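Local structure of glycosyltransferase (7MI0) at residues L24-A29 with D103-R108; S140-Y145 with L167-I172; V179-V184 with N374-N379; D187-A192 with S280-L285; K313-A318 with T333-E338. The protein probably acts as a glycosyltransferase of the GT-B fold, moving a sugar from an activated donor to an acceptor. All coordinates share one frame; numbering follows the deposited sequence.

Interaction 1 (L24-A29 with D103-R108); sequences LQVVPA and DIVHTR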
# COMPACT_ATOMS: atom_id res chain seq x y z
N LEU A 24 21.24 -1.97 2.40
CA LEU A 24 21.03 -0.56 2.63
C LEU A 24 19.81 -0.11 1.82
O LEU A 24 19.82 -0.21 0.59
CB LEU A 24 22.28 0.24 2.24
CG LEU A 24 22.24 1.77 2.18
CD1 LEU A 24 21.77 2.36 3.49
CD2 LEU A 24 23.61 2.31 1.84
N GLN A 25 18.77 0.34 2.51
CA GLN A 25 17.57 0.85 1.85
C GLN A 25 17.57 2.38 1.91
O GLN A 25 17.89 2.97 2.95
CB GLN A 25 16.29 0.32 2.51
CG GLN A 25 16.18 -1.20 2.54
CD GLN A 25 14.78 -1.67 2.88
OE1 GLN A 25 13.88 -1.59 2.05
NE2 GLN A 25 14.59 -2.15 4.10
N VAL A 26 17.20 3.00 0.80
CA VAL A 26 17.15 4.46 0.69
C VAL A 26 15.69 4.86 0.51
O VAL A 26 15.04 4.44 -0.46
CB VAL A 26 18.02 4.96 -0.47
CG1 VAL A 26 18.20 6.47 -0.38
CG2 VAL A 26 19.36 4.25 -0.48
N VAL A 27 15.17 5.66 1.43
CA VAL A 27 13.77 6.07 1.45
C VAL A 27 13.70 7.56 1.13
O VAL A 27 14.44 8.34 1.73
CB VAL A 27 13.10 5.78 2.80
CG1 VAL A 27 11.63 6.14 2.75
CG2 VAL A 27 13.29 4.34 3.17
N PRO A 28 12.82 7.99 0.21
CA PRO A 28 12.72 9.42 -0.10
C PRO A 28 11.66 10.14 0.72
O PRO A 28 11.00 9.55 1.59
CB PRO A 28 12.37 9.43 -1.58
CG PRO A 28 11.52 8.19 -1.74
CD PRO A 28 12.05 7.17 -0.74
N ALA A 29 11.48 11.44 0.45
CA ALA A 29 10.45 12.21 1.14
C ALA A 29 9.05 11.83 0.67
O ALA A 29 8.11 11.82 1.48
CB ALA A 29 10.70 13.70 0.95
N ASP A 103 26.15 -5.06 0.57
CA ASP A 103 26.05 -5.95 -0.58
C ASP A 103 25.06 -5.44 -1.63
O ASP A 103 25.29 -5.63 -2.83
CB ASP A 103 25.66 -7.35 -0.11
CG ASP A 103 26.75 -8.01 0.69
OD1 ASP A 103 27.90 -8.08 0.19
OD2 ASP A 103 26.48 -8.46 1.83
N ILE A 104 23.97 -4.81 -1.20
CA ILE A 104 22.94 -4.32 -2.11
C ILE A 104 22.47 -2.97 -1.60
O ILE A 104 22.21 -2.81 -0.40
CB ILE A 104 21.75 -5.29 -2.21
CG1 ILE A 104 22.14 -6.59 -2.91
CG2 ILE A 104 20.58 -4.63 -2.92
CD1 ILE A 104 21.06 -7.64 -2.82
N VAL A 105 22.35 -2.00 -2.50
CA VAL A 105 21.64 -0.76 -2.22
C VAL A 105 20.27 -0.84 -2.88
O VAL A 105 20.17 -1.07 -4.09
CB VAL A 105 22.42 0.46 -2.71
CG1 VAL A 105 21.56 1.70 -2.57
CG2 VAL A 105 23.71 0.61 -1.93
N HIS A 106 19.23 -0.66 -2.08
CA HIS A 106 17.84 -0.87 -2.48
C HIS A 106 17.12 0.48 -2.44
O HIS A 106 16.90 1.03 -1.36
CB HIS A 106 17.20 -1.89 -1.54
CG HIS A 106 15.85 -2.38 -1.97
ND1 HIS A 106 15.21 -3.43 -1.35
CD2 HIS A 106 15.02 -1.97 -2.96
CE1 HIS A 106 14.04 -3.64 -1.93
NE2 HIS A 106 13.91 -2.77 -2.91
N THR A 107 16.78 1.01 -3.61
CA THR A 107 16.16 2.33 -3.70
C THR A 107 14.68 2.20 -4.01
O THR A 107 14.27 1.40 -4.86
CB THR A 107 16.83 3.18 -4.78
OG1 THR A 107 16.46 2.71 -6.08
CG2 THR A 107 18.33 3.10 -4.66
N ARG A 108 13.87 3.00 -3.32
CA ARG A 108 12.43 3.06 -3.51
C ARG A 108 11.99 4.48 -3.83
O ARG A 108 10.96 4.95 -3.37
CB ARG A 108 11.70 2.52 -2.28
CG ARG A 108 12.56 1.60 -1.41
CD ARG A 108 11.75 0.99 -0.27
NE ARG A 108 10.96 -0.14 -0.73
CZ ARG A 108 11.04 -1.37 -0.24
NH1 ARG A 108 11.83 -1.66 0.78
NH2 ARG A 108 10.30 -2.33 -0.78
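The guanidinium of R108 has the imidazole of H106 on one face, CE1 of H106 lying 3.8 Å above the R108 plane and displaced toward its rim. At the guanidinium edge, near its plane, comes the amide of Q25, with OE1 of Q25 2.4 Å from NH1 of R108 in the model. The amide and guanidinium planes are turned 55° apart, so the two groups cross rather than lie flush. The R108 chain bends at chi3 (80°) and its NH1 ends beside the Q25 amide; its NE bonds to H132. Strands 22-26 and 104-107 run parallel in the middle of the N-terminal Rossmann-like sheet. H106 straddles L24 and V26: its N donates to L24 O (2.8 Å), and its O accepts from V26 N (2.9 Å). L24 N reaches I104 O at 3.1 Å, while the link from R108 N to V26 O is weak. On the other face of the sheet L24 CD2 lies beside V105 CG2 (4.1 Å), with V26 CG2 meeting V105 CG1 from the other branch, and helix 114-122 covers that side. Both ring nitrogens of H106 are engaged, ND1 with Y389 of the C-terminal helix 378-393 and NE2 with T130. With the R108 guanidinium close to its CE1 as well, H106 would probably be biased toward the neutral form.

Interaction 2 (S140-Y145 with L167-I172); sequences SFKKYY and LENYKI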
# COMPACT_ATOMS: atom_id res chain seq x y z
N SER A 140 12.89 10.75 -23.82
CA SER A 140 14.28 10.72 -24.27
C SER A 140 15.18 9.89 -23.37
O SER A 140 16.20 9.38 -23.83
CB SER A 140 14.81 12.15 -24.35
OG SER A 140 14.61 12.82 -23.12
N PHE A 141 14.82 9.74 -22.10
CA PHE A 141 15.67 9.04 -21.14
C PHE A 141 15.43 7.54 -21.11
O PHE A 141 16.31 6.80 -20.65
CB PHE A 141 15.46 9.66 -19.75
CG PHE A 141 16.19 8.95 -18.65
CD1 PHE A 141 17.57 8.99 -18.57
CD2 PHE A 141 15.48 8.27 -17.66
CE1 PHE A 141 18.24 8.35 -17.54
CE2 PHE A 141 16.14 7.63 -16.62
CZ PHE A 141 17.52 7.67 -16.56
N LYS A 142 14.28 7.08 -21.61
CA LYS A 142 13.89 5.68 -21.45
C LYS A 142 14.92 4.74 -22.07
O LYS A 142 15.22 3.68 -21.51
CB LYS A 142 12.51 5.45 -22.07
CG LYS A 142 11.38 6.20 -21.37
CD LYS A 142 10.09 6.18 -22.18
CE LYS A 142 8.99 7.00 -21.50
NZ LYS A 142 7.76 7.13 -22.34
N LYS A 143 15.47 5.10 -23.23
CA LYS A 143 16.46 4.25 -23.88
C LYS A 143 17.70 4.11 -23.00
O LYS A 143 18.16 2.99 -22.74
CB LYS A 143 16.83 4.82 -25.25
N TYR A 144 18.23 5.23 -22.52
CA TYR A 144 19.43 5.19 -21.69
C TYR A 144 19.18 4.47 -20.38
O TYR A 144 20.04 3.71 -19.90
CB TYR A 144 19.94 6.60 -21.43
CG TYR A 144 21.25 6.65 -20.69
CD1 TYR A 144 22.45 6.56 -21.37
CD2 TYR A 144 21.28 6.80 -19.31
CE1 TYR A 144 23.66 6.61 -20.71
CE2 TYR A 144 22.49 6.85 -18.63
CZ TYR A 144 23.68 6.75 -19.33
OH TYR A 144 24.89 6.80 -18.68
N TYR A 145 18.02 4.70 -19.77
CA TYR A 145 17.71 4.09 -18.48
C TYR A 145 17.77 2.57 -18.56
O TYR A 145 18.50 1.92 -17.80
CB TYR A 145 16.33 4.55 -18.00
CG TYR A 145 15.99 4.10 -16.60
CD1 TYR A 145 16.86 4.31 -15.54
CD2 TYR A 145 14.78 3.46 -16.32
CE1 TYR A 145 16.55 3.91 -14.26
CE2 TYR A 145 14.46 3.05 -15.04
CZ TYR A 145 15.35 3.28 -14.01
OH TYR A 145 15.06 2.89 -12.72
N LEU A 167 6.66 -1.91 -18.57
CA LEU A 167 6.83 -2.51 -19.88
C LEU A 167 6.41 -1.57 -21.00
O LEU A 167 7.16 -1.35 -21.96
CB LEU A 167 6.04 -3.82 -19.97
CG LEU A 167 6.64 -5.06 -19.32
CD1 LEU A 167 5.78 -6.28 -19.57
CD2 LEU A 167 8.04 -5.30 -19.83
N GLU A 168 5.20 -1.00 -20.90
CA GLU A 168 4.64 -0.24 -22.02
C GLU A 168 5.18 1.18 -22.06
O GLU A 168 5.38 1.73 -23.14
CB GLU A 168 3.12 -0.21 -21.93
CG GLU A 168 2.46 -1.54 -21.56
CD GLU A 168 2.46 -2.55 -22.70
OE1 GLU A 168 2.82 -2.18 -23.84
OE2 GLU A 168 2.08 -3.71 -22.45
N ASN A 169 5.41 1.78 -20.90
CA ASN A 169 5.84 3.18 -20.85
C ASN A 169 7.36 3.29 -20.80
O ASN A 169 7.97 3.90 -21.69
CB ASN A 169 5.21 3.87 -19.64
CG ASN A 169 5.24 5.38 -19.75
OD1 ASN A 169 6.29 6.01 -19.55
ND2 ASN A 169 4.10 5.97 -20.06
N TYR A 170 7.99 2.71 -19.77
CA TYR A 170 9.44 2.77 -19.65
C TYR A 170 10.15 1.96 -20.73
O TYR A 170 11.34 2.21 -20.99
CB TYR A 170 9.90 2.26 -18.29
CG TYR A 170 9.64 3.18 -17.11
CD1 TYR A 170 8.56 4.06 -17.10
CD2 TYR A 170 10.48 3.17 -16.00
CE1 TYR A 170 8.33 4.89 -16.01
CE2 TYR A 170 10.26 3.99 -14.92
CZ TYR A 170 9.18 4.85 -14.92
OH TYR A 170 8.97 5.67 -13.84
N LYS A 171 9.46 1.01 -21.36
CA LYS A 171 10.08 0.07 -22.29
C LYS A 171 11.28 -0.63 -21.65
O LYS A 171 12.35 -0.78 -22.26
CB LYS A 171 10.46 0.76 -23.60
N ILE A 172 11.11 -1.05 -20.39
CA ILE A 172 12.09 -1.86 -19.67
C ILE A 172 11.93 -3.32 -20.07
O ILE A 172 10.81 -3.80 -20.28
CB ILE A 172 11.92 -1.67 -18.15
CG1 ILE A 172 12.36 -0.26 -17.73
CG2 ILE A 172 12.69 -2.73 -17.38
CD1 ILE A 172 12.24 0.01 -16.25
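K142 stretches its whole chain across the turn at N169 and Y170. CB sits 3.6 Å from Y170 O, CD then passes over N169 O, and NZ ends between two oxygens of one residue. Both bonds there are weak: NZ of K142 is 3.3 Å from N169 O, and NZ of K142 is equally far from N169 OD1. Full extension beyond CG is what carries the ammonium this far from helix 139-149. N169 turns its CG anti to its own backbone N (chi1 -162°), which sets OD1 near its carbonyl oxygen so that both meet the same charge. One turn further along the helix, Y145 also has its CG anti to the backbone N, and its ring corner CE2 meets two apolar neighbours. CE2 of Y145 lies 4.1 Å from CD2 of Y170, and the same CE2 of Y145 is 4.0 Å from CD1 of I172; both neighbours cross it obliquely. The phenol of Y170 is fixed at its far end, where OH bonds to Y135 O. K171 reverses the chain with a positive phi of 53°, and the backbone of I172 bonds back to L166. Polar contacts thus lie beside the apolar ones, joining helix 139-149 to the turn that leads from helix 160-168 into strand 177-179, successive alpha/beta units of the N-terminal Rossmann-like domain of a GT-B protein.

Interaction 3 (V179-V184 with N374-N379); sequences VIERGV and NNFSLN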
# COMPACT_ATOMS: atom_id res chain seq x y z
N VAL A 179 7.86 -9.10 -10.05
CA VAL A 179 6.70 -8.63 -9.30
C VAL A 179 6.75 -9.20 -7.89
O VAL A 179 6.92 -10.41 -7.71
CB VAL A 179 5.39 -9.02 -10.01
CG1 VAL A 179 4.20 -8.38 -9.30
CG2 VAL A 179 5.44 -8.62 -11.46
N ILE A 180 6.61 -8.32 -6.90
CA ILE A 180 6.50 -8.71 -5.49
C ILE A 180 5.25 -8.02 -4.95
O ILE A 180 5.32 -6.88 -4.47
CB ILE A 180 7.74 -8.34 -4.67
CG1 ILE A 180 9.00 -8.90 -5.33
CG2 ILE A 180 7.61 -8.84 -3.24
CD1 ILE A 180 10.26 -8.57 -4.56
N GLU A 181 4.11 -8.70 -5.03
CA GLU A 181 2.85 -8.09 -4.59
C GLU A 181 2.94 -7.66 -3.13
O GLU A 181 3.73 -8.17 -2.34
CB GLU A 181 1.68 -9.05 -4.76
CG GLU A 181 1.35 -9.46 -6.18
CD GLU A 181 2.14 -10.67 -6.64
OE1 GLU A 181 3.28 -10.87 -6.14
OE2 GLU A 181 1.62 -11.43 -7.49
N ARG A 182 2.09 -6.71 -2.78
CA ARG A 182 2.06 -6.20 -1.41
C ARG A 182 1.38 -7.21 -0.49
O ARG A 182 0.42 -7.88 -0.87
CB ARG A 182 1.33 -4.86 -1.37
CG ARG A 182 2.00 -3.79 -2.21
CD ARG A 182 3.40 -3.53 -1.71
NE ARG A 182 4.41 -4.30 -2.43
CZ ARG A 182 5.70 -4.32 -2.12
NH1 ARG A 182 6.17 -3.64 -1.08
NH2 ARG A 182 6.54 -5.02 -2.88
N GLY A 183 1.88 -7.30 0.73
CA GLY A 183 1.39 -8.26 1.70
C GLY A 183 0.70 -7.59 2.87
O GLY A 183 0.99 -6.45 3.21
N VAL A 184 -0.23 -8.32 3.48
CA VAL A 184 -0.93 -7.89 4.69
C VAL A 184 -0.51 -8.80 5.83
O VAL A 184 -0.43 -10.03 5.66
CB VAL A 184 -2.46 -7.90 4.48
CG1 VAL A 184 -3.18 -7.91 5.81
CG2 VAL A 184 -2.86 -6.68 3.70
N ASN A 374 -2.79 -17.31 1.21
CA ASN A 374 -2.12 -18.12 0.20
C ASN A 374 -1.29 -17.30 -0.78
O ASN A 374 -0.38 -17.86 -1.40
CB ASN A 374 -3.17 -18.92 -0.59
CG ASN A 374 -3.65 -20.14 0.17
OD1 ASN A 374 -4.35 -20.03 1.17
ND2 ASN A 374 -3.30 -21.32 -0.33
N ASN A 375 -1.59 -16.01 -0.96
CA ASN A 375 -1.01 -15.23 -2.05
C ASN A 375 -0.61 -13.81 -1.69
O ASN A 375 0.22 -13.24 -2.41
CB ASN A 375 -1.98 -15.16 -3.23
CG ASN A 375 -2.60 -16.50 -3.57
OD1 ASN A 375 -3.80 -16.70 -3.40
ND2 ASN A 375 -1.78 -17.44 -4.04
N PHE A 376 -1.16 -13.21 -0.63
CA PHE A 376 -0.93 -11.79 -0.37
C PHE A 376 -0.61 -11.52 1.10
O PHE A 376 -0.97 -10.48 1.64
CB PHE A 376 -2.14 -10.97 -0.81
CG PHE A 376 -2.57 -11.25 -2.22
CD1 PHE A 376 -1.76 -10.90 -3.28
CD2 PHE A 376 -3.78 -11.87 -2.48
CE1 PHE A 376 -2.15 -11.16 -4.59
CE2 PHE A 376 -4.18 -12.14 -3.78
CZ PHE A 376 -3.36 -11.78 -4.84
N SER A 377 0.08 -12.46 1.75
CA SER A 377 0.55 -12.25 3.11
C SER A 377 1.82 -11.41 3.12
O SER A 377 2.62 -11.43 2.17
CB SER A 377 0.84 -13.58 3.78
OG SER A 377 1.89 -14.23 3.10
N LEU A 378 2.01 -10.66 4.21
CA LEU A 378 3.29 -10.00 4.43
C LEU A 378 4.42 -11.02 4.46
O LEU A 378 5.52 -10.76 3.95
CB LEU A 378 3.26 -9.21 5.74
CG LEU A 378 4.59 -8.65 6.26
CD1 LEU A 378 5.11 -7.57 5.35
CD2 LEU A 378 4.43 -8.13 7.66
N ASN A 379 4.16 -12.20 5.03
CA ASN A 379 5.18 -13.23 5.11
C ASN A 379 5.75 -13.58 3.74
O ASN A 379 6.97 -13.70 3.58
CB ASN A 379 4.58 -14.47 5.77
CG ASN A 379 5.59 -15.21 6.62
OD1 ASN A 379 6.43 -15.94 6.10
ND2 ASN A 379 5.50 -15.02 7.93
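F376 starts with CB 4.0 Å from R182 O, in the gap between helices 359-375 and 378-393. Here the C-terminal chain returns to the N-terminal domain, the crossover expected of the GT-B fold, and meets the linker leaving strand 177-179. Beyond CB, the ring presents its edge to the linker: CD1 of F376 is 4.2 Å from CB of E181. One ring face is covered by its own neighbour, with CB of N375 3.7 Å above the centre. E181 bends at chi2 and sends OE1 to a salt bridge with K384 on helix 378-393, so that helix holds the linker too. Past the ring, the backbones bridge once, at V184 and S377. V184 N donates to F376 O at 2.9 Å, in the carbonyl plane, and CA of G183 passes close to the same oxygen. S377 is the N-cap of helix 378-393, its OG taking L380 N. L378 N closes the bridge on V184 O at 2.9 Å, approaching from 67° above the carbonyl plane.

Interaction 4 (D187-A192 with S280-L285); sequences DYFDPA and SDIINL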
# COMPACT_ATOMS: atom_id res chain seq x y z
N ASP A 187 -1.13 -11.97 10.83
CA ASP A 187 -1.12 -12.15 12.27
C ASP A 187 -1.77 -10.97 12.98
O ASP A 187 -2.48 -11.16 13.98
CB ASP A 187 0.32 -12.38 12.75
CG ASP A 187 0.79 -13.81 12.51
OD1 ASP A 187 0.05 -14.75 12.85
OD2 ASP A 187 1.91 -13.99 11.98
N TYR A 188 -1.57 -9.76 12.47
CA TYR A 188 -2.25 -8.60 13.05
C TYR A 188 -3.70 -8.52 12.58
O TYR A 188 -4.62 -8.47 13.40
CB TYR A 188 -1.50 -7.31 12.69
CG TYR A 188 -2.19 -6.05 13.19
CD1 TYR A 188 -1.94 -5.56 14.47
CD2 TYR A 188 -3.09 -5.35 12.38
CE1 TYR A 188 -2.57 -4.41 14.93
CE2 TYR A 188 -3.73 -4.21 12.84
CZ TYR A 188 -3.46 -3.75 14.11
OH TYR A 188 -4.09 -2.61 14.57
N PHE A 189 -3.92 -8.51 11.27
CA PHE A 189 -5.27 -8.56 10.70
C PHE A 189 -5.75 -10.01 10.76
O PHE A 189 -5.67 -10.77 9.80
CB PHE A 189 -5.29 -8.01 9.29
CG PHE A 189 -5.01 -6.54 9.21
CD1 PHE A 189 -6.04 -5.62 9.32
CD2 PHE A 189 -3.72 -6.08 9.03
CE1 PHE A 189 -5.79 -4.26 9.26
CE2 PHE A 189 -3.46 -4.72 8.96
CZ PHE A 189 -4.50 -3.82 9.08
N ASP A 190 -6.26 -10.39 11.93
CA ASP A 190 -6.70 -11.75 12.21
C ASP A 190 -7.99 -11.69 13.01
O ASP A 190 -7.98 -11.28 14.18
CB ASP A 190 -5.62 -12.52 12.96
CG ASP A 190 -6.01 -13.96 13.28
OD1 ASP A 190 -7.01 -14.47 12.71
OD2 ASP A 190 -5.32 -14.59 14.10
N PRO A 191 -9.13 -12.07 12.42
CA PRO A 191 -10.40 -11.98 13.14
C PRO A 191 -10.44 -12.78 14.43
O PRO A 191 -11.27 -12.49 15.30
CB PRO A 191 -11.42 -12.51 12.13
CG PRO A 191 -10.77 -12.30 10.80
CD PRO A 191 -9.31 -12.54 11.03
N ALA A 192 -9.56 -13.78 14.59
CA ALA A 192 -9.47 -14.53 15.83
C ALA A 192 -8.92 -13.71 16.99
O ALA A 192 -8.96 -14.17 18.13
CB ALA A 192 -8.61 -15.78 15.63
N SER A 280 -6.66 4.82 15.01
CA SER A 280 -5.49 4.25 15.65
C SER A 280 -5.44 2.74 15.44
O SER A 280 -4.46 2.20 14.91
CB SER A 280 -5.50 4.59 17.15
OG SER A 280 -4.45 3.92 17.83
N ASP A 281 -6.50 2.05 15.85
CA ASP A 281 -6.59 0.60 15.72
C ASP A 281 -7.66 0.31 14.67
O ASP A 281 -8.85 0.27 14.97
CB ASP A 281 -6.91 -0.06 17.05
CG ASP A 281 -6.15 -1.35 17.26
OD1 ASP A 281 -5.34 -1.70 16.37
OD2 ASP A 281 -6.36 -2.01 18.30
N ILE A 282 -7.21 0.11 13.43
CA ILE A 282 -8.13 -0.11 12.33
C ILE A 282 -8.71 -1.52 12.36
O ILE A 282 -9.72 -1.79 11.70
CB ILE A 282 -7.41 0.19 11.00
CG1 ILE A 282 -8.40 0.30 9.83
CG2 ILE A 282 -6.35 -0.86 10.73
CD1 ILE A 282 -9.26 1.54 9.86
N ILE A 283 -8.10 -2.42 13.13
CA ILE A 283 -8.56 -3.81 13.15
C ILE A 283 -9.96 -3.91 13.75
O ILE A 283 -10.84 -4.58 13.20
CB ILE A 283 -7.54 -4.70 13.89
CG1 ILE A 283 -8.07 -6.13 14.01
CG2 ILE A 283 -7.19 -4.13 15.25
CD1 ILE A 283 -7.17 -7.06 14.79
N ASN A 284 -10.19 -3.24 14.88
CA ASN A 284 -11.53 -3.25 15.47
C ASN A 284 -12.55 -2.56 14.59
O ASN A 284 -13.74 -2.88 14.67
CB ASN A 284 -11.50 -2.59 16.85
CG ASN A 284 -10.66 -3.37 17.85
OD1 ASN A 284 -9.64 -2.88 18.33
ND2 ASN A 284 -11.09 -4.58 18.17
N LEU A 285 -12.12 -1.64 13.74
CA LEU A 285 -13.05 -0.99 12.82
C LEU A 285 -13.44 -1.92 11.68
O LEU A 285 -14.58 -1.88 11.21
CB LEU A 285 -12.44 0.30 12.29
CG LEU A 285 -13.06 1.54 12.94
CD1 LEU A 285 -12.21 2.77 12.71
CD2 LEU A 285 -14.46 1.74 12.39
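Two aromatic side chains leave an inverse gamma turn centred on F189, in the linker that runs into the C-terminal domain of this GT-B protein, and face the start of helix 282-287. They are set against each other edge to face: CD2 of Y188 lies 3.4 Å above the F189 plane, displaced toward the rim. Y188 stretches away from the turn, CG anti to its backbone N (chi1 177°), and its hydroxyl donates to OD1 of D281 nearly along the C-O axis of that oxygen. Ring and carboxylate planes stand 49° apart. I283 comes obliquely to the Y188 ring, its CG2 3.9 Å from CZ of Y188, while its CD1 turns back to the Y188 carbonyl oxygen. F189 takes a different first torsion, CG beside its own N (chi1 -67°), and puts CE1 3.7 Å from CG2 of I282; E308 and A311 of helix 304-311 also touch it. F189 O bonds to R369. Just after it, D190 forms an Asx turn, OD1 taking A192 N at 3.2 Å from above the carboxylate plane.

Interaction 5 (K313-A318 with T333-E338); sequences KKLVIA and TGFHVE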
# COMPACT_ATOMS: atom_id res chain seq x y z
N LYS A 313 -12.03 -11.17 6.57
CA LYS A 313 -13.21 -11.99 6.23
C LYS A 313 -14.44 -11.12 5.98
O LYS A 313 -15.54 -11.41 6.46
CB LYS A 313 -13.49 -13.04 7.31
CG LYS A 313 -12.46 -14.15 7.44
CD LYS A 313 -12.81 -15.13 8.56
CE LYS A 313 -12.00 -16.42 8.47
NZ LYS A 313 -12.33 -17.41 9.54
N LYS A 314 -14.26 -10.05 5.21
CA LYS A 314 -15.33 -9.11 4.91
C LYS A 314 -15.76 -9.20 3.45
O LYS A 314 -15.04 -9.73 2.60
CB LYS A 314 -14.90 -7.68 5.24
CG LYS A 314 -14.48 -7.49 6.68
CD LYS A 314 -15.60 -7.91 7.63
CE LYS A 314 -15.09 -8.03 9.05
NZ LYS A 314 -16.19 -8.22 10.04
N LEU A 315 -16.95 -8.69 3.16
CA LEU A 315 -17.36 -8.49 1.78
C LEU A 315 -16.72 -7.20 1.28
O LEU A 315 -16.92 -6.13 1.86
CB LEU A 315 -18.88 -8.42 1.67
CG LEU A 315 -19.64 -9.71 1.97
CD1 LEU A 315 -21.11 -9.53 1.67
CD2 LEU A 315 -19.05 -10.90 1.20
N VAL A 316 -15.93 -7.31 0.21
CA VAL A 316 -15.09 -6.22 -0.28
C VAL A 316 -15.58 -5.78 -1.65
O VAL A 316 -15.80 -6.62 -2.54
CB VAL A 316 -13.61 -6.64 -0.34
CG1 VAL A 316 -12.84 -5.70 -1.25
CG2 VAL A 316 -13.01 -6.67 1.06
N ILE A 317 -15.74 -4.47 -1.82
CA ILE A 317 -16.17 -3.87 -3.08
C ILE A 317 -15.12 -2.84 -3.48
O ILE A 317 -14.88 -1.87 -2.74
CB ILE A 317 -17.55 -3.21 -2.94
CG1 ILE A 317 -18.60 -4.25 -2.52
CG2 ILE A 317 -17.96 -2.53 -4.22
CD1 ILE A 317 -19.99 -3.67 -2.41
N ALA A 318 -14.48 -3.05 -4.64
CA ALA A 318 -13.42 -2.17 -5.11
C ALA A 318 -13.65 -1.76 -6.55
O ALA A 318 -14.21 -2.52 -7.35
CB ALA A 318 -12.05 -2.83 -4.99
N THR A 333 -13.93 -13.86 -4.19
CA THR A 333 -13.29 -13.28 -3.02
C THR A 333 -13.65 -11.82 -2.81
O THR A 333 -13.12 -11.19 -1.88
CB THR A 333 -11.77 -13.45 -3.10
OG1 THR A 333 -11.30 -12.96 -4.36
CG2 THR A 333 -11.40 -14.90 -2.95
N GLY A 334 -14.54 -11.28 -3.62
CA GLY A 334 -14.90 -9.88 -3.55
C GLY A 334 -15.62 -9.48 -4.83
O GLY A 334 -15.96 -10.32 -5.66
N PHE A 335 -15.82 -8.17 -4.98
CA PHE A 335 -16.60 -7.67 -6.10
C PHE A 335 -15.91 -6.47 -6.75
O PHE A 335 -15.37 -5.61 -6.05
CB PHE A 335 -18.01 -7.28 -5.65
CG PHE A 335 -18.69 -8.32 -4.81
CD1 PHE A 335 -19.31 -9.41 -5.40
CD2 PHE A 335 -18.69 -8.22 -3.43
CE1 PHE A 335 -19.94 -10.38 -4.63
CE2 PHE A 335 -19.31 -9.18 -2.65
CZ PHE A 335 -19.94 -10.26 -3.25
N HIS A 336 -15.94 -6.44 -8.08
CA HIS A 336 -15.48 -5.30 -8.87
C HIS A 336 -16.66 -4.40 -9.20
O HIS A 336 -17.79 -4.86 -9.38
CB HIS A 336 -14.83 -5.75 -10.19
CG HIS A 336 -13.65 -6.65 -10.02
ND1 HIS A 336 -13.24 -7.52 -11.01
CD2 HIS A 336 -12.78 -6.80 -9.00
CE1 HIS A 336 -12.17 -8.18 -10.60
NE2 HIS A 336 -11.87 -7.76 -9.38
N VAL A 337 -16.38 -3.10 -9.29
CA VAL A 337 -17.34 -2.14 -9.82
C VAL A 337 -16.61 -1.19 -10.77
O VAL A 337 -15.40 -0.98 -10.65
CB VAL A 337 -18.06 -1.34 -8.71
CG1 VAL A 337 -19.33 -0.72 -9.24
CG2 VAL A 337 -18.42 -2.22 -7.57
N GLU A 338 -17.35 -0.64 -11.74
CA GLU A 338 -16.79 0.38 -12.60
C GLU A 338 -16.51 1.65 -11.80
O GLU A 338 -17.33 2.06 -10.97
CB GLU A 338 -17.74 0.71 -13.75
CG GLU A 338 -17.55 -0.14 -14.99
CD GLU A 338 -18.51 0.28 -16.11
OE1 GLU A 338 -19.07 1.39 -16.03
OE2 GLU A 338 -18.70 -0.52 -17.05
O HOH W 1 -14.68 -9.96 -0.21
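Three hydrogen bonds grip a water where strands 315-319 and 335-337 start to run side by side, the parallel pair at one edge of the C-terminal Rossmann-like sheet. It donates to K314 O (2.8 Å) and to T333 O (2.6 Å), and accepts from V316 N at 3.0 Å. T333 O has a second donor in Q310 NE2. The water thus bridges the two segments just before direct pairing begins. From there F335 N reaches V316 O, and A318 N finds F335 O nearly along its C=O axis, with an N-H...O angle of 170°. I317 and F335 point to one face of the sheet. CD2 of F335 sits 4.1 Å from CG1 of I317, the two crossing obliquely, while CD2 of L315 comes to the ring edge at CE2 of F335 (4.2 Å). The ring's CG lies beside its own backbone N (chi1 -48°), which keeps CD2 close to V316 O. Further along, CG2 of I317 touches CG2 of V337. C352 of helix 342-355 and I364 of helix 359-375 cover this apolar face. The H336 side chain lies on the other face, while its backbone N, turned away from strand 315-319, bonds to N330 OD1. The last rung is V337 N to A318 O, 3.0 Å long and in the carbonyl plane.

Interactions 1 and 2 lie in the N-terminal domain, one in the middle of its seven-stranded sheet and the other at its helical rim, with centres 21 Å apart. Interaction 5 closes the edge of the six-stranded C-terminal sheet, about 34 Å from interaction 1 between centres and on the far side of the chain's centre. Between them, interaction 3 joins the outgoing linker to the returning C-terminal helices. The chain reaches interaction 4 just beyond it, where V184 CG1 packs on F189 CD2 (3.7 Å). Interactions 4 and 5 both fall within the sequence that separates the two halves of interaction 3, so the C-terminal domain is entered and left at one junction. Helix 378-393 then runs from that junction to the sheet of interaction 1, so the end of the chain packs on the N-terminal domain.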